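Local coordinates for particle-associated glycoside hydrolase (Acinetobacter phage Fri1, PDB 6C72), which probably degrades the capsular polysaccharide of Acinetobacter baumannii as a trimeric phage tailspike depolymerase, helping the virus enter its host, at residues Lys138-Ser143 with Leu191-Val196; Lys512-Gly517 with Lys527-Leu532; Asp551-Val556 with Gly569-Ala574. All coordinates share one frame; numbering follows the deposited sequence.

Overall arrangement
Contact 1 belongs to the parallel beta-helix in the body of the tailspike, whereas contacts 2 and 3 lie together in the C-terminal, mostly antiparallel region, across the centre of the chain. From centre to centre, contact 1 is 81 Å from contact 2 and 85 Å from contact 3. Contacts 2 and 3 have centres only 13 Å apart and touch directly: Lys527 N lies 3.1 Å from Tyr554 O, and Lys527 O lies 3.1 Å from Asp551 N, two probable hydrogen bonds. Val530 CG2 also packs on Val556 CG1. Contact 3 contributes Ser573 to the zinc site completed by Asp519, Thr521 and Asn575; contact 1 is away from the annotated sites.

Contact 1 (Lys138-Ser143 with Leu191-Val196); sequences KAMAKS and LVPENV
Ala141 CB points at the 191-196 segment and packs 3.9 Å from Val192 CG2 and 4.3 Å from Val196 CG1, forming the apolar centre where two parallel strands of a beta-helix, 133-140 and 188-192, run out into loops. Such helices form the shaft of many phage tailspikes, and here strand 188-192 pairs in turn with 220-224. On the other flank Met140 and Pro193 meet obliquely, CG to CG at 3.4 Å; with CG anti to the backbone N (chi1 -171°), it is this methionine atom that comes closest to the proline ring. Pro193 also begins a type II turn to Val196, which brings the valine methyls back over the Ala141-Ser143 backbone, CG1 lying 3.6 Å from Lys142 C. Further out, the parallel pairing rests on two nearly straight backbone bonds that straddle Met140: Leu191 N to Ala139 O at 3.0 Å and Ala141 N to Leu191 O at 2.7 Å. At the polar margin the side-chain ends turn to other partners: Lys142 NZ forms a salt bridge with Asp118, and Asn195 ND2 binds Gln171 O of the second subunit. Ser143 OG bonds to Thr197 N and, at 2.9 Å, to a water molecule.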
ATOM      1  N   LYS A 138      -0.258  -3.822 -38.463  1.00 32.72           N
ATOM      2  CA  LYS A 138       0.066  -2.880 -37.406  1.00 33.69           C
ATOM      3  C   LYS A 138      -1.089  -1.909 -37.248  1.00 33.54           C
ATOM      4  O   LYS A 138      -1.786  -1.596 -38.209  1.00 33.30           O
ATOM      5  CB  LYS A 138       1.380  -2.143 -37.678  1.00 35.47           C
ATOM      6  CG  LYS A 138       1.402  -1.233 -38.845  1.00 36.33           C
ATOM      7  CD  LYS A 138       2.780  -0.593 -38.966  1.00 38.10           C
ATOM      8  CE  LYS A 138       2.790   0.499 -40.028  1.00 39.20           C
ATOM      9  NZ  LYS A 138       4.042   1.317 -39.963  1.00 40.82           N
ATOM     10  N   ALA A 139      -1.332  -1.494 -36.019  1.00 31.95           N
ATOM     11  CA  ALA A 139      -2.497  -0.689 -35.697  1.00 31.83           C
ATOM     12  C   ALA A 139      -2.085   0.502 -34.856  1.00 33.49           C
ATOM     13  O   ALA A 139      -1.218   0.404 -33.979  1.00 34.25           O
ATOM     14  CB  ALA A 139      -3.563  -1.500 -34.956  1.00 30.20           C
ATOM     15  N   MET A 140      -2.701   1.627 -35.157  1.00 36.11           N
ATOM     16  CA  MET A 140      -2.608   2.813 -34.333  1.00 37.29           C
ATOM     17  C   MET A 140      -3.812   2.790 -33.399  1.00 37.05           C
ATOM     18  O   MET A 140      -4.955   2.717 -33.866  1.00 36.32           O
ATOM     19  CB  MET A 140      -2.588   4.055 -35.221  1.00 38.00           C
ATOM     20  CG  MET A 140      -2.297   5.354 -34.540  1.00 38.94           C
ATOM     21  SD  MET A 140      -2.104   6.718 -35.733  1.00 39.82           S
ATOM     22  CE  MET A 140      -0.955   5.975 -36.892  1.00 40.10           C
ATOM     23  N   ALA A 141      -3.554   2.758 -32.089  1.00 31.34           N
ATOM     24  CA  ALA A 141      -4.638   2.773 -31.117  1.00 30.67           C
ATOM     25  C   ALA A 141      -5.407   4.092 -31.192  1.00 31.19           C
ATOM     26  O   ALA A 141      -4.857   5.152 -31.525  1.00 31.92           O
ATOM     27  CB  ALA A 141      -4.095   2.559 -29.701  1.00 30.51           C
ATOM     28  N   LYS A 142      -6.699   4.016 -30.894  1.00 30.61           N
ATOM     29  CA  LYS A 142      -7.565   5.180 -30.837  1.00 31.15           C
ATOM     30  C   LYS A 142      -8.312   5.159 -29.510  1.00 31.19           C
ATOM     31  O   LYS A 142      -8.509   4.103 -28.909  1.00 30.69           O
ATOM     32  CB  LYS A 142      -8.535   5.197 -32.029  1.00 30.97           C
ATOM     33  CG  LYS A 142      -7.840   5.216 -33.393  1.00 31.28           C
ATOM     34  CD  LYS A 142      -6.838   6.366 -33.484  1.00 32.33           C
ATOM     35  CE  LYS A 142      -5.847   6.202 -34.638  1.00 32.89           C
ATOM     36  NZ  LYS A 142      -6.458   6.528 -35.966  1.00 33.43           N
ATOM     37  N   SER A 143      -8.767   6.326 -29.069  1.00 31.98           N
ATOM     38  CA  SER A 143      -9.249   6.458 -27.696  1.00 32.48           C
ATOM     39  C   SER A 143     -10.444   5.544 -27.417  1.00 31.96           C
ATOM     40  O   SER A 143     -11.345   5.384 -28.248  1.00 31.54           O
ATOM     41  CB  SER A 143      -9.604   7.912 -27.389  1.00 33.57           C
ATOM     42  OG  SER A 143      -8.436   8.717 -27.391  1.00 34.41           O
ATOM     43  N   LEU A 191       0.736   0.917 -31.718  1.00 30.49           N
ATOM     44  CA  LEU A 191       1.188   2.242 -31.309  1.00 30.79           C
ATOM     45  C   LEU A 191       0.054   3.003 -30.631  1.00 31.69           C
ATOM     46  O   LEU A 191      -1.040   3.128 -31.187  1.00 32.28           O
ATOM     47  CB  LEU A 191       1.709   3.029 -32.511  1.00 30.86           C
ATOM     48  CG  LEU A 191       2.108   4.490 -32.280  1.00 31.34           C
ATOM     49  CD1 LEU A 191       3.302   4.609 -31.343  1.00 31.21           C
ATOM     50  CD2 LEU A 191       2.360   5.190 -33.611  1.00 31.49           C
ATOM     51  N   VAL A 192       0.308   3.498 -29.430  1.00 27.29           N
ATOM     52  CA  VAL A 192      -0.693   4.312 -28.754  1.00 27.64           C
ATOM     53  C   VAL A 192      -0.230   5.763 -28.797  1.00 28.01           C
ATOM     54  O   VAL A 192       0.560   6.178 -27.940  1.00 28.02           O
ATOM     55  CB  VAL A 192      -0.926   3.846 -27.316  1.00 28.01           C
ATOM     56  CG1 VAL A 192      -2.128   4.552 -26.746  1.00 29.58           C
ATOM     57  CG2 VAL A 192      -1.087   2.322 -27.260  1.00 27.43           C
ATOM     58  N   PRO A 193      -0.701   6.561 -29.759  1.00 31.65           N
ATOM     59  CA  PRO A 193      -0.201   7.932 -29.914  1.00 31.88           C
ATOM     60  C   PRO A 193      -0.493   8.773 -28.685  1.00 32.64           C
ATOM     61  O   PRO A 193      -1.325   8.426 -27.845  1.00 33.24           O
ATOM     62  CB  PRO A 193      -0.978   8.476 -31.123  1.00 32.19           C
ATOM     63  CG  PRO A 193      -1.482   7.303 -31.821  1.00 31.91           C
ATOM     64  CD  PRO A 193      -1.718   6.232 -30.766  1.00 31.85           C
ATOM     65  N   GLU A 194       0.192   9.913 -28.610  1.00 35.01           N
ATOM     66  CA  GLU A 194      -0.127  10.890 -27.580  1.00 35.64           C
ATOM     67  C   GLU A 194      -1.573  11.348 -27.740  1.00 36.45           C
ATOM     68  O   GLU A 194      -2.131  11.340 -28.840  1.00 36.47           O
ATOM     69  CB  GLU A 194       0.836  12.079 -27.637  1.00 35.45           C
ATOM     70  CG  GLU A 194       0.783  12.888 -28.939  1.00 35.41           C
ATOM     71  CD  GLU A 194       1.693  12.332 -30.020  1.00 34.77           C
ATOM     72  OE1 GLU A 194       2.071  11.140 -29.910  1.00 34.35           O
ATOM     73  OE2 GLU A 194       2.023  13.089 -30.968  1.00 34.71           O
ATOM     74  N   ASN A 195      -2.193  11.698 -26.617  1.00 32.13           N
ATOM     75  CA  ASN A 195      -3.587  12.113 -26.517  1.00 33.10           C
ATOM     76  C   ASN A 195      -4.586  11.003 -26.842  1.00 33.48           C
ATOM     77  O   ASN A 195      -5.790  11.275 -26.921  1.00 34.36           O
ATOM     78  CB  ASN A 195      -3.885  13.349 -27.374  1.00 33.28           C
ATOM     79  CG  ASN A 195      -3.355  14.614 -26.743  1.00 33.33           C
ATOM     80  OD1 ASN A 195      -3.420  14.773 -25.520  1.00 33.70           O
ATOM     81  ND2 ASN A 195      -2.845  15.532 -27.562  1.00 33.42           N
ATOM     82  N   VAL A 196      -4.135   9.770 -27.048  1.00 30.33           N
ATOM     83  CA  VAL A 196      -5.039   8.627 -27.130  1.00 30.23           C
ATOM     84  C   VAL A 196      -5.205   8.052 -25.726  1.00 29.70           C
ATOM     85  O   VAL A 196      -4.224   7.661 -25.082  1.00 28.91           O
ATOM     86  CB  VAL A 196      -4.526   7.572 -28.123  1.00 29.83           C
ATOM     87  CG1 VAL A 196      -5.301   6.276 -27.962  1.00 29.65           C
ATOM     88  CG2 VAL A 196      -4.653   8.102 -29.569  1.00 30.66           C
TER
HETATM   89  O   HOH W   1      -8.079  11.194 -25.875  1.00 32.06           O

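Contact 2 (Lys512-Gly517 with Lys527-Leu532)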
ATOM      1  N   LYS A 512      31.972  20.936  40.213  1.00 31.32           N
ATOM      2  CA  LYS A 512      33.373  20.586  40.039  1.00 31.20           C
ATOM      3  C   LYS A 512      33.777  20.958  38.613  1.00 31.41           C
ATOM      4  O   LYS A 512      33.163  20.486  37.648  1.00 32.51           O
ATOM      5  CB  LYS A 512      33.593  19.098  40.322  1.00 32.12           C
ATOM      6  CG  LYS A 512      35.037  18.659  40.222  1.00 32.38           C
ATOM      7  CD  LYS A 512      35.122  17.174  40.243  1.00 33.50           C
ATOM      8  CE  LYS A 512      36.532  16.698  40.010  1.00 33.99           C
ATOM      9  NZ  LYS A 512      36.570  15.184  40.014  1.00 34.24           N
ATOM     10  N   ILE A 513      34.790  21.815  38.485  1.00 31.99           N
ATOM     11  CA  ILE A 513      35.305  22.272  37.192  1.00 32.00           C
ATOM     12  C   ILE A 513      36.672  21.637  36.979  1.00 32.71           C
ATOM     13  O   ILE A 513      37.563  21.790  37.816  1.00 32.26           O
ATOM     14  CB  ILE A 513      35.423  23.805  37.124  1.00 30.86           C
ATOM     15  CG1 ILE A 513      34.060  24.486  37.233  1.00 30.86           C
ATOM     16  CG2 ILE A 513      36.123  24.215  35.824  1.00 30.88           C
ATOM     17  CD1 ILE A 513      33.707  24.957  38.595  1.00 31.03           C
ATOM     18  N   THR A 514      36.849  20.934  35.865  1.00 26.70           N
ATOM     19  CA  THR A 514      38.128  20.319  35.522  1.00 27.23           C
ATOM     20  C   THR A 514      38.749  21.067  34.358  1.00 27.00           C
ATOM     21  O   THR A 514      38.109  21.242  33.321  1.00 26.51           O
ATOM     22  CB  THR A 514      37.962  18.842  35.169  1.00 27.97           C
ATOM     23  OG1 THR A 514      37.338  18.175  36.267  1.00 28.07           O
ATOM     24  CG2 THR A 514      39.319  18.206  34.910  1.00 28.77           C
ATOM     25  N   ILE A 515      39.982  21.517  34.535  1.00 26.32           N
ATOM     26  CA  ILE A 515      40.692  22.310  33.543  1.00 25.94           C
ATOM     27  C   ILE A 515      41.926  21.525  33.149  1.00 27.45           C
ATOM     28  O   ILE A 515      42.706  21.125  34.019  1.00 28.00           O
ATOM     29  CB  ILE A 515      41.090  23.688  34.106  1.00 24.91           C
ATOM     30  CG1 ILE A 515      39.901  24.362  34.787  1.00 23.86           C
ATOM     31  CG2 ILE A 515      41.600  24.594  32.995  1.00 25.05           C
ATOM     32  CD1 ILE A 515      40.305  25.502  35.693  1.00 24.06           C
ATOM     33  N   THR A 516      42.104  21.292  31.853  1.00 27.27           N
ATOM     34  CA  THR A 516      43.273  20.550  31.408  1.00 28.68           C
ATOM     35  C   THR A 516      43.700  21.052  30.034  1.00 28.80           C
ATOM     36  O   THR A 516      42.927  21.697  29.321  1.00 27.77           O
ATOM     37  CB  THR A 516      43.000  19.036  31.416  1.00 29.23           C
ATOM     38  OG1 THR A 516      44.215  18.318  31.161  1.00 30.51           O
ATOM     39  CG2 THR A 516      41.979  18.669  30.384  1.00 28.67           C
ATOM     40  N   GLY A 517      44.960  20.803  29.685  1.00 34.67           N
ATOM     41  CA  GLY A 517      45.453  21.220  28.382  1.00 34.90           C
ATOM     42  C   GLY A 517      45.083  20.245  27.271  1.00 34.99           C
ATOM     43  O   GLY A 517      44.903  19.043  27.485  1.00 35.35           O
ATOM     44  N   LYS A 527      50.130  22.515  29.939  1.00 33.16           N
ATOM     45  CA  LYS A 527      50.163  21.321  30.779  1.00 33.91           C
ATOM     46  C   LYS A 527      49.489  21.667  32.093  1.00 32.86           C
ATOM     47  O   LYS A 527      50.044  22.420  32.901  1.00 33.06           O
ATOM     48  CB  LYS A 527      51.585  20.815  31.026  1.00 35.53           C
ATOM     49  CG  LYS A 527      52.201  20.029  29.885  1.00 36.71           C
ATOM     50  CD  LYS A 527      53.125  20.909  29.107  1.00 36.81           C
ATOM     51  CE  LYS A 527      53.774  20.184  27.935  1.00 37.83           C
ATOM     52  NZ  LYS A 527      54.557  21.244  27.211  1.00 37.48           N
ATOM     53  N   ALA A 528      48.316  21.090  32.321  1.00 27.38           N
ATOM     54  CA  ALA A 528      47.565  21.386  33.525  1.00 26.34           C
ATOM     55  C   ALA A 528      46.492  20.330  33.697  1.00 25.98           C
ATOM     56  O   ALA A 528      45.970  19.791  32.720  1.00 26.00           O
ATOM     57  CB  ALA A 528      46.920  22.779  33.468  1.00 24.79           C
ATOM     58  N   TYR A 529      46.216  20.009  34.956  1.00 26.45           N
ATOM     59  CA  TYR A 529      45.023  19.258  35.338  1.00 25.83           C
ATOM     60  C   TYR A 529      44.628  19.804  36.709  1.00 25.00           C
ATOM     61  O   TYR A 529      45.250  19.468  37.729  1.00 25.65           O
ATOM     62  CB  TYR A 529      45.259  17.754  35.362  1.00 26.72           C
ATOM     63  CG  TYR A 529      43.968  16.968  35.393  1.00 25.98           C
ATOM     64  CD1 TYR A 529      43.147  16.992  36.519  1.00 25.34           C
ATOM     65  CD2 TYR A 529      43.591  16.157  34.321  1.00 26.00           C
ATOM     66  CE1 TYR A 529      41.958  16.275  36.564  1.00 24.82           C
ATOM     67  CE2 TYR A 529      42.409  15.417  34.357  1.00 25.49           C
ATOM     68  CZ  TYR A 529      41.595  15.481  35.484  1.00 25.14           C
ATOM     69  OH  TYR A 529      40.417  14.758  35.537  1.00 25.65           O
ATOM     70  N   VAL A 530      43.648  20.695  36.709  1.00 28.73           N
ATOM     71  CA  VAL A 530      43.257  21.462  37.881  1.00 27.77           C
ATOM     72  C   VAL A 530      41.785  21.204  38.142  1.00 26.79           C
ATOM     73  O   VAL A 530      40.971  21.257  37.211  1.00 26.37           O
ATOM     74  CB  VAL A 530      43.528  22.963  37.671  1.00 27.14           C
ATOM     75  CG1 VAL A 530      42.944  23.793  38.802  1.00 26.34           C
ATOM     76  CG2 VAL A 530      45.016  23.201  37.524  1.00 28.53           C
ATOM     77  N   GLU A 531      41.446  20.895  39.387  1.00 37.11           N
ATOM     78  CA  GLU A 531      40.061  20.721  39.796  1.00 36.39           C
ATOM     79  C   GLU A 531      39.663  21.874  40.709  1.00 35.50           C
ATOM     80  O   GLU A 531      40.344  22.155  41.701  1.00 35.84           O
ATOM     81  CB  GLU A 531      39.858  19.368  40.483  1.00 37.22           C
ATOM     82  CG  GLU A 531      40.010  18.185  39.531  1.00 38.31           C
ATOM     83  CD  GLU A 531      39.962  16.828  40.226  1.00 38.67           C
ATOM     84  OE1 GLU A 531      40.258  16.748  41.442  1.00 38.34           O
ATOM     85  OE2 GLU A 531      39.597  15.833  39.560  1.00 38.95           O
ATOM     86  N   LEU A 532      38.585  22.561  40.350  1.00 26.71           N
ATOM     87  CA  LEU A 532      38.012  23.618  41.165  1.00 26.43           C
ATOM     88  C   LEU A 532      36.633  23.176  41.634  1.00 26.28           C
ATOM     89  O   LEU A 532      35.869  22.576  40.866  1.00 26.13           O
ATOM     90  CB  LEU A 532      37.908  24.936  40.378  1.00 26.34           C
ATOM     91  CG  LEU A 532      39.177  25.511  39.732  1.00 26.75           C
ATOM     92  CD1 LEU A 532      38.898  26.857  39.123  1.00 27.50           C
ATOM     93  CD2 LEU A 532      40.335  25.618  40.731  1.00 27.37           C
TER
HETATM   94  O   HOH W   2      38.425  15.643  36.950  1.00 34.23           O
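The Tyr529 ring leans obliquely across the side chains of Thr514 and Thr516. Thr514 CG2 makes the nearest approach, 3.6 Å from Tyr529 CZ, and Thr516 OG1 sits 3.9 Å from Tyr529 CD2 near the root of the ring. At the ring edge, in its plane, lies Glu531 OE2; a water joins that atom to Tyr529 OH and Thr514 OG1, so the phenol, the hydroxyl and the carboxylate share one bridging molecule. Thr514 serves both groups because its CG2 is anti to the backbone N and its OG1 anti to the carbonyl carbon (chi1 -57°). The other flat group, the Glu531 carboxylate, is met at OE2 by Lys512 NZ at 3.1 Å, a salt bridge whose hydrogen bond is weak, while OE1 is taken by Asn546. The extended lysine chain crosses the glutamate obliquely. Ala528 O accepts from Thr516 OG1 at 2.8 Å and more weakly from Gly517 N.

On the face of Ile513, Ile515, Val530 and Leu532, Ile515 CD1 packs 3.9 Å from Leu532 CD1, and both side chains continue onto strand 564-569 of a second sheet. The face of Thr514, Thr516, Tyr529 and Glu531 instead meets another copy of the protein: Phe533 of the third subunit stacks edge-to-face with Tyr529. Ile513-Leu532 and Ile515-Val530 are the hydrogen-bonded antiparallel pairs, with Ile513 N to Leu532 O at 2.7 Å. Together with strand axes at 172° they identify the antiparallel beta hairpin 509-517/528-536, here sandwiched between a second sheet and a neighbouring subunit.

Contact 3 (Asp551-Val556 with Gly569-Ala574); sequences DPLYGV and GITLSA
Direct hydrogen bonding between the two loops rests on Thr571, whose OG1 donates to Leu553 O at 2.7 Å. The hydroxyl approaches the carbonyl off axis, with a C=O...donor angle of 146° and a tilt of 24° from the carbonyl plane; a chi1 of -53° sets OG1 anti to the threonine's own carbonyl carbon and directs it to this acceptor, where Leu553 CD1 also touches it. A water supplies the second polar link: it donates to Gly555 O and Ala574 O and accepts from Ile570 N, so three backbone groups are tied through one molecule.

Within each segment, bonds fix the backbones that meet. Asp551 OD1 accepts from Leu553 N at 3.0 Å and Tyr554 N at 2.9 Å, which reach it from opposite faces of the carboxylate plane; the first makes an Asx turn, and the second an Asx motif. In 569-574, a type I turn from Thr571 to Ala574 is closed by Ala574 N to Thr571 O.

Van der Waals packing adds to these bonds. The alkyl branches of Ile570 rest on backbone carbonyls of 552-555, with CG2 3.5 Å from Leu553 O and CD1 3.6 Å from Pro552 O. The apolar pair is Tyr554 CB with Ala574 CB at 3.8 Å; the tyrosine ring stands obliquely to that methyl, while its own neighbour Leu553 covers one ring face near the rim.

Ser573 belongs to the zinc site with Asp519, Thr521 and Asn575. Its side chain is about 5 Å from the metal and OG bonds to Ala524 O, which is consistent with coordination through the serine backbone. The chemistry therefore implies that the Thr571 hydroxyl and the water join the zinc-binding loop to its neighbour, while the turns shape each loop.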
ATOM      1  N   ASP A 551      51.744  23.231  35.415  1.00 30.34           N
ATOM      2  CA  ASP A 551      53.099  23.619  35.075  1.00 31.62           C
ATOM      3  C   ASP A 551      53.301  25.105  35.384  1.00 31.18           C
ATOM      4  O   ASP A 551      52.470  25.935  34.996  1.00 29.64           O
ATOM      5  CB  ASP A 551      53.345  23.295  33.608  1.00 31.25           C
ATOM      6  CG  ASP A 551      54.793  23.377  33.226  1.00 32.49           C
ATOM      7  OD1 ASP A 551      55.302  24.505  33.067  1.00 32.27           O
ATOM      8  OD2 ASP A 551      55.443  22.312  33.133  1.00 33.41           O
ATOM      9  N   PRO A 552      54.363  25.477  36.104  1.00 31.06           N
ATOM     10  CA  PRO A 552      54.548  26.897  36.457  1.00 30.01           C
ATOM     11  C   PRO A 552      54.755  27.802  35.260  1.00 29.53           C
ATOM     12  O   PRO A 552      54.504  29.010  35.364  1.00 28.51           O
ATOM     13  CB  PRO A 552      55.783  26.877  37.367  1.00 30.67           C
ATOM     14  CG  PRO A 552      56.488  25.598  37.012  1.00 32.09           C
ATOM     15  CD  PRO A 552      55.420  24.619  36.665  1.00 32.28           C
ATOM     16  N   LEU A 553      55.185  27.259  34.123  1.00 32.29           N
ATOM     17  CA  LEU A 553      55.355  28.034  32.903  1.00 31.63           C
ATOM     18  C   LEU A 553      54.225  27.816  31.900  1.00 30.42           C
ATOM     19  O   LEU A 553      53.851  28.757  31.192  1.00 29.52           O
ATOM     20  CB  LEU A 553      56.702  27.688  32.254  1.00 32.77           C
ATOM     21  CG  LEU A 553      57.162  28.477  31.027  1.00 32.35           C
ATOM     22  CD1 LEU A 553      57.400  29.939  31.357  1.00 31.91           C
ATOM     23  CD2 LEU A 553      58.422  27.872  30.430  1.00 33.48           C
ATOM     24  N   TYR A 554      53.640  26.614  31.848  1.00 31.25           N
ATOM     25  CA  TYR A 554      52.638  26.279  30.835  1.00 30.03           C
ATOM     26  C   TYR A 554      51.261  25.986  31.421  1.00 28.95           C
ATOM     27  O   TYR A 554      50.380  25.500  30.693  1.00 28.16           O
ATOM     28  CB  TYR A 554      53.106  25.072  30.019  1.00 30.84           C
ATOM     29  CG  TYR A 554      54.434  25.287  29.340  1.00 31.81           C
ATOM     30  CD1 TYR A 554      54.688  26.450  28.610  1.00 31.35           C
ATOM     31  CD2 TYR A 554      55.448  24.334  29.444  1.00 33.25           C
ATOM     32  CE1 TYR A 554      55.908  26.653  27.985  1.00 32.14           C
ATOM     33  CE2 TYR A 554      56.667  24.521  28.829  1.00 33.96           C
ATOM     34  CZ  TYR A 554      56.895  25.686  28.096  1.00 33.35           C
ATOM     35  OH  TYR A 554      58.117  25.872  27.483  1.00 34.00           O
ATOM     36  N   GLY A 555      51.046  26.279  32.701  1.00 24.11           N
ATOM     37  CA  GLY A 555      49.799  25.981  33.370  1.00 23.46           C
ATOM     38  C   GLY A 555      48.754  27.070  33.216  1.00 23.15           C
ATOM     39  O   GLY A 555      48.793  27.892  32.295  1.00 23.40           O
ATOM     40  N   VAL A 556      47.817  27.082  34.160  1.00 28.63           N
ATOM     41  CA  VAL A 556      46.634  27.927  34.096  1.00 27.44           C
ATOM     42  C   VAL A 556      46.509  28.684  35.410  1.00 27.41           C
ATOM     43  O   VAL A 556      46.953  28.212  36.460  1.00 27.78           O
ATOM     44  CB  VAL A 556      45.348  27.096  33.822  1.00 26.43           C
ATOM     45  CG1 VAL A 556      45.023  26.196  35.000  1.00 26.46           C
ATOM     46  CG2 VAL A 556      44.164  27.998  33.481  1.00 25.61           C
ATOM     47  N   GLY A 569      46.087  32.248  30.922  1.00 30.36           N
ATOM     48  CA  GLY A 569      47.278  31.476  30.658  1.00 30.80           C
ATOM     49  C   GLY A 569      48.485  32.117  31.299  1.00 31.43           C
ATOM     50  O   GLY A 569      48.414  33.209  31.856  1.00 31.38           O
ATOM     51  N   ILE A 570      49.616  31.427  31.187  1.00 26.88           N
ATOM     52  CA  ILE A 570      50.888  31.902  31.708  1.00 27.63           C
ATOM     53  C   ILE A 570      51.866  32.215  30.586  1.00 28.18           C
ATOM     54  O   ILE A 570      52.602  33.200  30.652  1.00 28.46           O
ATOM     55  CB  ILE A 570      51.490  30.858  32.673  1.00 28.23           C
ATOM     56  CG1 ILE A 570      50.504  30.534  33.794  1.00 27.66           C
ATOM     57  CG2 ILE A 570      52.805  31.356  33.241  1.00 29.09           C
ATOM     58  CD1 ILE A 570      51.015  29.471  34.771  1.00 28.45           C
ATOM     59  N   THR A 571      51.880  31.397  29.545  1.00 31.65           N
ATOM     60  CA  THR A 571      52.702  31.645  28.376  1.00 32.15           C
ATOM     61  C   THR A 571      51.826  31.480  27.141  1.00 31.80           C
ATOM     62  O   THR A 571      51.023  30.545  27.059  1.00 31.46           O
ATOM     63  CB  THR A 571      53.902  30.695  28.349  1.00 33.03           C
ATOM     64  OG1 THR A 571      54.598  30.785  29.599  1.00 33.56           O
ATOM     65  CG2 THR A 571      54.853  31.067  27.229  1.00 33.54           C
ATOM     66  N   LEU A 572      51.971  32.410  26.194  1.00 28.80           N
ATOM     67  CA  LEU A 572      51.042  32.474  25.072  1.00 29.25           C
ATOM     68  C   LEU A 572      51.025  31.165  24.283  1.00 28.87           C
ATOM     69  O   LEU A 572      49.964  30.720  23.829  1.00 28.76           O
ATOM     70  CB  LEU A 572      51.405  33.659  24.185  1.00 30.95           C
ATOM     71  CG  LEU A 572      51.045  35.014  24.825  1.00 31.76           C
ATOM     72  CD1 LEU A 572      51.547  36.211  24.012  1.00 33.79           C
ATOM     73  CD2 LEU A 572      49.542  35.116  25.043  1.00 31.44           C
ATOM     74  N   SER A 573      52.177  30.506  24.152  1.00 33.60           N
ATOM     75  CA  SER A 573      52.208  29.242  23.423  1.00 34.04           C
ATOM     76  C   SER A 573      51.378  28.174  24.120  1.00 33.47           C
ATOM     77  O   SER A 573      50.901  27.243  23.473  1.00 33.49           O
ATOM     78  CB  SER A 573      53.652  28.759  23.256  1.00 34.86           C
ATOM     79  OG  SER A 573      54.231  28.459  24.520  1.00 34.88           O
ATOM     80  N   ALA A 574      51.175  28.301  25.422  1.00 26.74           N
ATOM     81  CA  ALA A 574      50.379  27.341  26.172  1.00 26.05           C
ATOM     82  C   ALA A 574      49.004  27.958  26.408  1.00 25.48           C
ATOM     83  O   ALA A 574      48.704  28.520  27.466  1.00 24.99           O
ATOM     84  CB  ALA A 574      51.087  26.968  27.466  1.00 26.07           C
TER
HETATM   85  O   HOH W   3      49.973  28.931  29.995  1.00 27.84           O